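Local structure of TRAP-type C4-dicarboxylate:H+ symport system substrate-binding component DctP (Shewanella oneidensis, 4MX6) at residues L91-L102 / L244-W255. The protein probably binds C4-dicarboxylates such as succinate in the periplasm and delivers them to a TRAP-type proton symporter. Sequence-based numbering, arbitrary orientation.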
ATOM      1  N   LEU A  91     -13.632  -6.334  11.645  1.00  8.90           N
ATOM      2  CA  LEU A  91     -14.760  -7.266  11.611  1.00 10.55           C
ATOM      3  C   LEU A  91     -15.439  -7.418  12.967  1.00 11.14           C
ATOM      4  O   LEU A  91     -16.623  -7.740  13.029  1.00 12.62           O
ATOM      5  CB  LEU A  91     -14.330  -8.621  11.033  1.00 11.80           C
ATOM      6  CG  LEU A  91     -14.039  -8.532   9.528  1.00 14.15           C
ATOM      7  CD1 LEU A  91     -13.356  -9.787   9.023  1.00 15.52           C
ATOM      8  CD2 LEU A  91     -15.322  -8.269   8.734  1.00 16.12           C
ATOM      9  N   LEU A  92     -14.707  -7.166  14.044  1.00 10.07           N
ATOM     10  CA  LEU A  92     -15.292  -7.094  15.378  1.00 10.35           C
ATOM     11  C   LEU A  92     -16.008  -5.769  15.660  1.00 10.27           C
ATOM     12  O   LEU A  92     -16.657  -5.629  16.692  1.00 11.67           O
ATOM     13  CB  LEU A  92     -14.211  -7.286  16.436  1.00 10.29           C
ATOM     14  CG  LEU A  92     -13.531  -8.655  16.513  1.00 11.58           C
ATOM     15  CD1 LEU A  92     -12.418  -8.607  17.551  1.00 14.09           C
ATOM     16  CD2 LEU A  92     -14.517  -9.765  16.845  1.00 13.00           C
ATOM     17  N   ASN A  93     -15.895  -4.816  14.744  1.00  9.98           N
ATOM     18  CA  ASN A  93     -16.383  -3.449  14.942  1.00 10.56           C
ATOM     19  C   ASN A  93     -15.667  -2.723  16.085  1.00 10.02           C
ATOM     20  O   ASN A  93     -16.241  -1.821  16.707  1.00 11.50           O
ATOM     21  CB  ASN A  93     -17.908  -3.393  15.091  1.00 11.67           C
ATOM     22  CG  ASN A  93     -18.478  -2.029  14.727  1.00 12.92           C
ATOM     23  OD1 ASN A  93     -17.990  -1.347  13.830  1.00 11.95           O
ATOM     24  ND2 ASN A  93     -19.518  -1.620  15.436  1.00 15.60           N
ATOM     25  N   ASP A  94     -14.400  -3.087  16.316  1.00  9.19           N
ATOM     26  CA  ASP A  94     -13.540  -2.311  17.208  1.00  9.59           C
ATOM     27  C   ASP A  94     -12.912  -1.116  16.486  1.00  9.58           C
ATOM     28  O   ASP A  94     -12.341  -0.240  17.125  1.00 11.22           O
ATOM     29  CB  ASP A  94     -12.456  -3.202  17.796  1.00  9.93           C
ATOM     30  CG  ASP A  94     -12.973  -4.111  18.885  1.00 10.09           C
ATOM     31  OD1 ASP A  94     -14.015  -3.787  19.507  1.00 11.74           O
ATOM     32  OD2 ASP A  94     -12.295  -5.133  19.154  1.00 10.40           O
ATOM     33  N   VAL A  95     -13.023  -1.099  15.159  1.00  8.81           N
ATOM     34  CA  VAL A  95     -12.629   0.042  14.333  1.00  8.54           C
ATOM     35  C   VAL A  95     -13.607   0.018  13.153  1.00  7.74           C
ATOM     36  O   VAL A  95     -14.096  -1.053  12.799  1.00  8.42           O
ATOM     37  CB  VAL A  95     -11.121  -0.047  13.902  1.00  9.29           C
ATOM     38  CG1 VAL A  95     -10.839  -1.263  13.025  1.00  9.58           C
ATOM     39  CG2 VAL A  95     -10.657   1.218  13.229  1.00  9.33           C
ATOM     40  N   GLN A  96     -13.895   1.177  12.571  1.00  7.71           N
ATOM     41  CA  GLN A  96     -14.923   1.294  11.540  1.00  7.63           C
ATOM     42  C   GLN A  96     -14.346   1.478  10.129  1.00  7.33           C
ATOM     43  O   GLN A  96     -14.984   1.081   9.157  1.00  7.89           O
ATOM     44  CB  GLN A  96     -15.880   2.440  11.887  1.00  8.41           C
ATOM     45  CG  GLN A  96     -16.837   2.090  13.020  1.00  9.47           C
ATOM     46  CD  GLN A  96     -16.146   1.927  14.362  1.00  9.85           C
ATOM     47  OE1 GLN A  96     -15.436   2.823  14.830  1.00 10.62           O
ATOM     48  NE2 GLN A  96     -16.360   0.784  14.999  1.00 10.65           N
ATOM     49  N   PHE A  97     -13.163   2.078  10.014  1.00  6.94           N
ATOM     50  CA  PHE A  97     -12.470   2.229   8.733  1.00  6.83           C
ATOM     51  C   PHE A  97     -10.999   1.910   8.900  1.00  6.54           C
ATOM     52  O   PHE A  97     -10.377   2.351   9.857  1.00  7.35           O
ATOM     53  CB  PHE A  97     -12.614   3.655   8.161  1.00  7.29           C
ATOM     54  CG  PHE A  97     -14.031   4.024   7.826  1.00  8.61           C
ATOM     55  CD1 PHE A  97     -14.594   3.712   6.603  1.00 11.02           C
ATOM     56  CD2 PHE A  97     -14.832   4.650   8.768  1.00  8.70           C
ATOM     57  CE1 PHE A  97     -15.920   4.048   6.321  1.00 11.99           C
ATOM     58  CE2 PHE A  97     -16.152   4.965   8.485  1.00 10.88           C
ATOM     59  CZ  PHE A  97     -16.680   4.654   7.272  1.00 12.36           C
ATOM     60  N   VAL A  98     -10.473   1.143   7.953  1.00  6.03           N
ATOM     61  CA  VAL A  98      -9.038   0.940   7.803  1.00  5.87           C
ATOM     62  C   VAL A  98      -8.716   1.037   6.310  1.00  5.80           C
ATOM     63  O   VAL A  98      -9.627   1.019   5.468  1.00  6.39           O
ATOM     64  CB  VAL A  98      -8.563  -0.408   8.404  1.00  6.44           C
ATOM     65  CG1 VAL A  98      -8.754  -0.397   9.924  1.00  7.12           C
ATOM     66  CG2 VAL A  98      -9.288  -1.599   7.782  1.00  7.13           C
ATOM     67  N   ALA A  99      -7.434   1.159   5.975  1.00  5.94           N
ATOM     68  CA  ALA A  99      -7.026   1.281   4.579  1.00  5.70           C
ATOM     69  C   ALA A  99      -5.697   0.550   4.365  1.00  5.77           C
ATOM     70  O   ALA A  99      -4.649   1.170   4.130  1.00  6.04           O
ATOM     71  CB  ALA A  99      -6.960   2.740   4.147  1.00  5.88           C
ATOM     72  N   PRO A 100      -5.730  -0.789   4.452  1.00  5.74           N
ATOM     73  CA  PRO A 100      -4.507  -1.571   4.273  1.00  5.83           C
ATOM     74  C   PRO A 100      -4.002  -1.531   2.853  1.00  5.53           C
ATOM     75  O   PRO A 100      -4.778  -1.417   1.896  1.00  5.84           O
ATOM     76  CB  PRO A 100      -4.944  -3.008   4.617  1.00  6.39           C
ATOM     77  CG  PRO A 100      -6.308  -2.881   5.260  1.00  6.58           C
ATOM     78  CD  PRO A 100      -6.903  -1.659   4.646  1.00  6.12           C
ATOM     79  N   SER A 101      -2.698  -1.717   2.719  1.00  5.46           N
ATOM     80  CA  SER A 101      -2.120  -2.069   1.440  1.00  5.49           C
ATOM     81  C   SER A 101      -2.913  -3.204   0.797  1.00  5.29           C
ATOM     82  O   SER A 101      -3.315  -4.158   1.466  1.00  5.88           O
ATOM     83  CB  SER A 101      -0.693  -2.549   1.658  1.00  6.87           C
ATOM     84  OG  SER A 101      -0.181  -3.100   0.460  1.00  7.60           O
ATOM     85  N   LEU A 102      -3.039  -3.133  -0.528  1.00  5.75           N
ATOM     86  CA  LEU A 102      -3.667  -4.176  -1.320  1.00  5.81           C
ATOM     87  C   LEU A 102      -2.976  -5.530  -1.125  1.00  6.61           C
ATOM     88  O   LEU A 102      -3.577  -6.554  -1.431  1.00  7.50           O
ATOM     89  CB  LEU A 102      -3.699  -3.763  -2.801  1.00  6.43           C
ATOM     90  CG  LEU A 102      -4.578  -2.532  -3.065  1.00  6.67           C
ATOM     91  CD1 LEU A 102      -4.278  -1.904  -4.399  1.00  6.81           C
ATOM     92  CD2 LEU A 102      -6.055  -2.887  -2.982  1.00  7.80           C
ATOM     93  N   LEU A 244       2.494   0.222  -4.332  1.00  5.54           N
ATOM     94  CA  LEU A 244       1.922   0.226  -2.982  1.00  5.92           C
ATOM     95  C   LEU A 244       0.721   1.154  -3.021  1.00  5.09           C
ATOM     96  O   LEU A 244       0.865   2.370  -3.081  1.00  5.94           O
ATOM     97  CB  LEU A 244       2.922   0.718  -1.931  1.00  6.94           C
ATOM     98  CG  LEU A 244       2.282   1.068  -0.542  1.00  9.42           C
ATOM     99  CD1 LEU A 244       1.688  -0.141   0.129  1.00 10.01           C
ATOM    100  CD2 LEU A 244       3.277   1.731   0.402  1.00 10.19           C
ATOM    101  N   ASP A 245      -0.466   0.557  -3.031  1.00  5.25           N
ATOM    102  CA  ASP A 245      -1.736   1.273  -2.963  1.00  5.16           C
ATOM    103  C   ASP A 245      -2.596   0.625  -1.886  1.00  4.81           C
ATOM    104  O   ASP A 245      -2.260  -0.436  -1.357  1.00  6.01           O
ATOM    105  CB  ASP A 245      -2.478   1.236  -4.316  1.00  5.57           C
ATOM    106  CG  ASP A 245      -2.312   2.489  -5.152  1.00  6.18           C
ATOM    107  OD1 ASP A 245      -1.325   3.224  -4.979  1.00  6.21           O
ATOM    108  OD2 ASP A 245      -3.221   2.724  -5.980  1.00  8.10           O
ATOM    109  N   TYR A 246      -3.712   1.273  -1.573  1.00  5.20           N
ATOM    110  CA  TYR A 246      -4.604   0.841  -0.511  1.00  4.98           C
ATOM    111  C   TYR A 246      -6.018   0.583  -1.002  1.00  5.36           C
ATOM    112  O   TYR A 246      -6.470   1.210  -1.951  1.00  5.94           O
ATOM    113  CB  TYR A 246      -4.685   1.928   0.556  1.00  5.24           C
ATOM    114  CG  TYR A 246      -3.354   2.465   1.013  1.00  5.29           C
ATOM    115  CD1 TYR A 246      -2.449   1.651   1.659  1.00  5.45           C
ATOM    116  CD2 TYR A 246      -3.014   3.791   0.799  1.00  5.46           C
ATOM    117  CE1 TYR A 246      -1.227   2.143   2.111  1.00  5.53           C
ATOM    118  CE2 TYR A 246      -1.817   4.304   1.269  1.00  5.35           C
ATOM    119  CZ  TYR A 246      -0.930   3.482   1.923  1.00  5.40           C
ATOM    120  OH  TYR A 246       0.235   4.022   2.431  1.00  5.76           O
ATOM    121  N   MET A 247      -6.735  -0.275  -0.284  1.00  5.38           N
ATOM    122  CA  MET A 247      -8.200  -0.292  -0.370  1.00  5.87           C
ATOM    123  C   MET A 247      -8.764   0.244   0.936  1.00  5.39           C
ATOM    124  O   MET A 247      -8.447  -0.273   2.003  1.00  6.11           O
ATOM    125  CB  MET A 247      -8.758  -1.694  -0.647  1.00  6.29           C
ATOM    126  CG  MET A 247     -10.223  -1.638  -1.028  1.00  6.48           C
ATOM    127  SD  MET A 247     -10.994  -3.246  -1.349  1.00  7.40           S
ATOM    128  CE  MET A 247     -10.085  -3.746  -2.804  1.00  9.00           C
ATOM    129  N   VAL A 248      -9.575   1.294   0.846  1.00  5.66           N
ATOM    130  CA  VAL A 248     -10.304   1.809   1.998  1.00  6.34           C
ATOM    131  C   VAL A 248     -11.524   0.907   2.200  1.00  5.65           C
ATOM    132  O   VAL A 248     -12.317   0.710   1.274  1.00  6.80           O
ATOM    133  CB  VAL A 248     -10.721   3.272   1.791  1.00  6.98           C
ATOM    134  CG1 VAL A 248     -11.450   3.796   3.018  1.00  8.92           C
ATOM    135  CG2 VAL A 248      -9.511   4.141   1.439  1.00  8.00           C
ATOM    136  N   VAL A 249     -11.627   0.318   3.387  1.00  5.95           N
ATOM    137  CA  VAL A 249     -12.671  -0.652   3.682  1.00  6.64           C
ATOM    138  C   VAL A 249     -13.374  -0.371   4.998  1.00  6.84           C
ATOM    139  O   VAL A 249     -12.836   0.278   5.890  1.00  7.62           O
ATOM    140  CB  VAL A 249     -12.112  -2.099   3.737  1.00  7.09           C
ATOM    141  CG1 VAL A 249     -11.544  -2.520   2.383  1.00  7.59           C
ATOM    142  CG2 VAL A 249     -11.047  -2.247   4.799  1.00  7.58           C
ATOM    143  N   THR A 250     -14.588  -0.893   5.092  1.00  7.06           N
ATOM    144  CA  THR A 250     -15.337  -0.935   6.337  1.00  7.64           C
ATOM    145  C   THR A 250     -15.920  -2.337   6.504  1.00  7.29           C
ATOM    146  O   THR A 250     -15.729  -3.201   5.643  1.00  8.05           O
ATOM    147  CB  THR A 250     -16.445   0.155   6.384  1.00  7.78           C
ATOM    148  OG1 THR A 250     -17.046   0.199   7.681  1.00  8.63           O
ATOM    149  CG2 THR A 250     -17.541  -0.085   5.371  1.00  8.43           C
ATOM    150  N   SER A 251     -16.619  -2.578   7.605  1.00  8.35           N
ATOM    151  CA  SER A 251     -17.327  -3.842   7.766  1.00  8.98           C
ATOM    152  C   SER A 251     -18.756  -3.698   7.275  1.00  9.42           C
ATOM    153  O   SER A 251     -19.380  -2.638   7.398  1.00  9.69           O
ATOM    154  CB  SER A 251     -17.321  -4.336   9.214  1.00  9.73           C
ATOM    155  OG  SER A 251     -18.132  -3.522  10.042  1.00 10.38           O
ATOM    156  N   ASP A 252     -19.287  -4.783   6.739  1.00 10.58           N
ATOM    157  CA  ASP A 252     -20.661  -4.817   6.310  1.00 12.17           C
ATOM    158  C   ASP A 252     -21.585  -4.478   7.471  1.00 11.95           C
ATOM    159  O   ASP A 252     -22.562  -3.750   7.297  1.00 13.00           O
ATOM    160  CB  ASP A 252     -20.963  -6.202   5.757  1.00 15.87           C
ATOM    161  CG  ASP A 252     -22.316  -6.294   5.142  1.00 19.87           C
ATOM    162  OD1 ASP A 252     -22.533  -5.607   4.116  1.00 21.32           O
ATOM    163  OD2 ASP A 252     -23.148  -7.054   5.683  1.00 22.62           O
ATOM    164  N   ALA A 253     -21.279  -5.006   8.652  1.00 12.80           N
ATOM    165  CA  ALA A 253     -22.146  -4.792   9.802  1.00 13.88           C
ATOM    166  C   ALA A 253     -22.226  -3.306  10.155  1.00 13.15           C
ATOM    167  O   ALA A 253     -23.314  -2.780  10.390  1.00 14.50           O
ATOM    168  CB  ALA A 253     -21.665  -5.612  10.990  1.00 15.59           C
ATOM    169  N   PHE A 254     -21.090  -2.616  10.191  1.00 12.29           N
ATOM    170  CA  PHE A 254     -21.122  -1.190  10.490  1.00 11.73           C
ATOM    171  C   PHE A 254     -21.817  -0.404   9.380  1.00 10.94           C
ATOM    172  O   PHE A 254     -22.674   0.445   9.636  1.00 11.81           O
ATOM    173  CB  PHE A 254     -19.725  -0.616  10.713  1.00 12.11           C
ATOM    174  CG  PHE A 254     -19.729   0.872  10.823  1.00 12.74           C
ATOM    175  CD1 PHE A 254     -20.287   1.495  11.931  1.00 13.82           C
ATOM    176  CD2 PHE A 254     -19.219   1.662   9.804  1.00 13.31           C
ATOM    177  CE1 PHE A 254     -20.316   2.874  12.021  1.00 14.80           C
ATOM    178  CE2 PHE A 254     -19.255   3.039   9.900  1.00 14.27           C
ATOM    179  CZ  PHE A 254     -19.809   3.640  11.008  1.00 14.48           C
ATOM    180  N   TRP A 255     -21.473  -0.707   8.140  1.00 10.58           N
ATOM    181  CA  TRP A 255     -22.004   0.060   7.023  1.00 10.41           C
ATOM    182  C   TRP A 255     -23.535  -0.062   6.970  1.00 11.19           C
ATOM    183  O   TRP A 255     -24.230   0.932   6.776  1.00 11.76           O
ATOM    184  CB  TRP A 255     -21.343  -0.425   5.736  1.00 10.04           C
ATOM    185  CG  TRP A 255     -21.338   0.540   4.574  1.00 10.38           C
ATOM    186  CD1 TRP A 255     -21.764   0.271   3.306  1.00 10.86           C
ATOM    187  CD2 TRP A 255     -20.833   1.889   4.545  1.00 10.30           C
ATOM    188  NE1 TRP A 255     -21.570   1.359   2.500  1.00 11.35           N
ATOM    189  CE2 TRP A 255     -21.002   2.366   3.232  1.00 10.67           C
ATOM    190  CE3 TRP A 255     -20.263   2.737   5.495  1.00 10.72           C
ATOM    191  CZ2 TRP A 255     -20.629   3.648   2.843  1.00 11.30           C
ATOM    192  CZ3 TRP A 255     -19.895   4.018   5.101  1.00 11.33           C
ATOM    193  CH2 TRP A 255     -20.087   4.460   3.796  1.00 11.51           C
TER
HETATM  194  O   HOH W   1     -18.482  -5.348  12.342  1.00 22.61           O
HETATM  195  O   HOH W   2     -16.639  -1.879  11.471  1.00 10.72           O
HETATM  196  O   HOH W   3      -0.158  -2.394  -2.388  1.00  9.63           O
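Q96 lays its CG over the centre of the F254 ring, a CH-pi contact 3.6 Å from CG to the ring centroid; the chain, bent at chi2 (68°), lets NE2 donate almost straight to N93 OD1 from above that carbonyl plane, while OE1 accepts from K40 N. F254, with CG opposite its own backbone N (chi1 172°), also reaches F97, their rings nearly perpendicular. An alanine in place of F254 would probably leave the Q96 methylene chain without its aromatic platform and open a gap beside F97. T250 OG1 donates to Q96 O at 2.7 Å, nearly along the carbonyl axis. From Q96 to L102 the irregular loop runs along 244-251: V98 and V249 form an antiparallel hydrogen-bonded pair, their CG2 methyls 3.5 Å apart. M247 N also donates to P100 O, and L102 N to D245 O. This buried run contrasts with the looser end at exposed N93, where one water links L91 O to S251 OG and another sits among N93 OD1, V95 O and S251 OG. Y246 OH binds succinate and N156. Backbone bonds at D245 and M247 flank this tyrosine and probably help hold it, and K51, bonded to A99 O and cation-pi partner of Y246, ties the loop to the succinate site.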